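Local coordinates for malonyl CoA-acyl carrier protein transacylase (Clostridium perfringens, PDB 3PTW), which transfers the malonyl group from malonyl-CoA to acyl carrier protein, the step that probably supplies chain-extending units for fatty acid synthesis, at residues G157-S162 with K251-I256. Sequence-based numbering, arbitrary orientation.
Sequences GANYNS and KPVLFI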
loop_
_atom_site.group_PDB
_atom_site.type_symbol
_atom_site.label_atom_id
_atom_site.label_comp_id
_atom_site.label_asym_id
_atom_site.label_seq_id
_atom_site.Cartn_x
_atom_site.Cartn_y
_atom_site.Cartn_z
ATOM N N GLY A 157 -17.511 -0.750 0.004
ATOM C CA GLY A 157 -16.324 -1.048 0.812
ATOM C C GLY A 157 -15.073 -0.660 0.031
ATOM O O GLY A 157 -14.999 -0.900 -1.175
ATOM N N ALA A 158 -14.105 -0.042 0.713
ATOM C CA ALA A 158 -12.880 0.466 0.075
ATOM C C ALA A 158 -11.607 -0.202 0.639
ATOM O O ALA A 158 -10.670 -0.509 -0.112
ATOM C CB ALA A 158 -12.797 2.014 0.212
ATOM N N ASN A 159 -11.590 -0.418 1.953
ATOM C CA ASN A 159 -10.483 -1.105 2.624
ATOM C C ASN A 159 -10.988 -2.034 3.711
ATOM O O ASN A 159 -11.951 -1.718 4.406
ATOM C CB ASN A 159 -9.504 -0.101 3.238
ATOM C CG ASN A 159 -8.991 0.909 2.233
ATOM O OD1 ASN A 159 -7.914 0.753 1.700
ATOM N ND2 ASN A 159 -9.774 1.946 1.962
ATOM N N TYR A 160 -10.348 -3.189 3.833
ATOM C CA TYR A 160 -10.585 -4.129 4.931
ATOM C C TYR A 160 -9.206 -4.383 5.535
ATOM O O TYR A 160 -8.433 -5.196 5.046
ATOM C CB TYR A 160 -11.281 -5.413 4.439
ATOM C CG TYR A 160 -12.671 -5.123 3.934
ATOM C CD1 TYR A 160 -13.776 -5.165 4.804
ATOM C CD2 TYR A 160 -12.891 -4.741 2.601
ATOM C CE1 TYR A 160 -15.069 -4.859 4.349
ATOM C CE2 TYR A 160 -14.178 -4.432 2.143
ATOM C CZ TYR A 160 -15.254 -4.495 3.029
ATOM O OH TYR A 160 -16.518 -4.193 2.596
ATOM N N ASN A 161 -8.894 -3.631 6.581
ATOM C CA ASN A 161 -7.526 -3.545 7.065
ATOM C C ASN A 161 -7.213 -4.438 8.251
ATOM O O ASN A 161 -6.097 -4.953 8.351
ATOM C CB ASN A 161 -7.149 -2.090 7.344
ATOM C CG ASN A 161 -7.176 -1.225 6.080
ATOM O OD1 ASN A 161 -6.836 -1.681 4.988
ATOM N ND2 ASN A 161 -7.569 0.018 6.233
ATOM N N SER A 162 -8.193 -4.609 9.147
ATOM C CA SER A 162 -8.044 -5.442 10.342
ATOM C C SER A 162 -9.420 -5.581 11.016
ATOM O O SER A 162 -10.346 -4.889 10.610
ATOM C CB SER A 162 -6.998 -4.840 11.297
ATOM O OG SER A 162 -7.564 -3.862 12.145
ATOM N N LYS A 251 -11.816 -1.205 -6.712
ATOM C CA LYS A 251 -12.356 -2.313 -5.908
ATOM C C LYS A 251 -11.780 -2.300 -4.479
ATOM O O LYS A 251 -10.759 -1.669 -4.237
ATOM C CB LYS A 251 -12.022 -3.668 -6.561
ATOM C CG LYS A 251 -12.793 -3.995 -7.843
ATOM C CD LYS A 251 -14.263 -3.865 -7.593
ATOM C CE LYS A 251 -15.126 -4.079 -8.833
ATOM N NZ LYS A 251 -16.528 -4.038 -8.323
ATOM N N PRO A 252 -12.414 -3.034 -3.541
ATOM C CA PRO A 252 -11.947 -3.113 -2.169
ATOM C C PRO A 252 -10.508 -3.631 -2.044
ATOM O O PRO A 252 -10.122 -4.569 -2.745
ATOM C CB PRO A 252 -12.916 -4.138 -1.538
ATOM C CG PRO A 252 -14.164 -3.970 -2.307
ATOM C CD PRO A 252 -13.693 -3.753 -3.715
ATOM N N VAL A 253 -9.744 -3.022 -1.142
ATOM C CA VAL A 253 -8.430 -3.538 -0.737
ATOM C C VAL A 253 -8.618 -4.568 0.377
ATOM O O VAL A 253 -8.860 -4.218 1.538
ATOM C CB VAL A 253 -7.485 -2.408 -0.290
ATOM C CG1 VAL A 253 -6.116 -2.957 0.131
ATOM C CG2 VAL A 253 -7.321 -1.401 -1.415
ATOM N N LEU A 254 -8.516 -5.844 0.016
ATOM C CA LEU A 254 -8.664 -6.918 0.980
ATOM C C LEU A 254 -7.345 -7.165 1.723
ATOM O O LEU A 254 -6.804 -8.280 1.687
ATOM C CB LEU A 254 -9.165 -8.184 0.272
ATOM C CG LEU A 254 -10.668 -8.359 0.023
ATOM C CD1 LEU A 254 -11.445 -7.066 -0.011
ATOM C CD2 LEU A 254 -10.971 -9.173 -1.223
ATOM N N PHE A 255 -6.823 -6.124 2.384
ATOM C CA PHE A 255 -5.555 -6.252 3.136
ATOM C C PHE A 255 -5.580 -7.318 4.218
ATOM O O PHE A 255 -4.597 -8.058 4.380
ATOM C CB PHE A 255 -5.098 -4.934 3.765
ATOM C CG PHE A 255 -3.715 -5.021 4.416
ATOM C CD1 PHE A 255 -2.558 -5.019 3.628
ATOM C CD2 PHE A 255 -3.579 -5.096 5.801
ATOM C CE1 PHE A 255 -1.282 -5.094 4.212
ATOM C CE2 PHE A 255 -2.307 -5.168 6.398
ATOM C CZ PHE A 255 -1.160 -5.160 5.601
ATOM N N ILE A 256 -6.677 -7.385 4.978
ATOM C CA ILE A 256 -6.778 -8.392 6.039
ATOM C C ILE A 256 -6.659 -9.814 5.468
ATOM O O ILE A 256 -5.939 -10.647 6.030
ATOM C CB ILE A 256 -8.034 -8.225 6.968
ATOM C CG1 ILE A 256 -8.009 -9.276 8.094
ATOM C CG2 ILE A 256 -9.337 -8.320 6.180
ATOM C CD1 ILE A 256 -9.137 -9.168 9.109
#
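V253 O accepts the amide N-H of Y160 (Y160 N to V253 O, 2.9 Å) and, more weakly, that of F255, which closes an inverse gamma turn centred on L254. This is a single parallel beta bridge, N159 with V253, by which the outer strand 155-162 of the small antiparallel sheet, the ferredoxin-like subdomain of acyl transferases, meets the chain entering helix 255-264 of the larger domain. One step earlier V253 N points almost straight at A158 O, N-H...O angle 174°, although the donor stands well above the carbonyl plane. L254 is the helix N-cap, and I256 N in the first turn gives its hydrogen to Y160 O (2.8 Å), so the strand takes up an N-H at the helix start. Y160 lies alongside P252 and L254 of the loop: P252 CB meets the ring edge in plane at CE2 (3.9 Å) and L254 CD1 approaches CD2, while I256 CG2, already in the helix, packs against Y160 CB. With CG anti to its carbonyl carbon (chi1 -66°), the ring runs back beside P252 and L254. At the bridge itself the side chains of N159 and V253 lie side by side and point the same way, with V253 also touching H199 and the probable nucleophile elbow. N161 crosses F255 nearly at a right angle; its buried OD1 has no hydrogen-bond partner and lies 3.9 Å from F255 CB, while N161 O sits at the phenyl edge, 3.6 Å from F255 CD2.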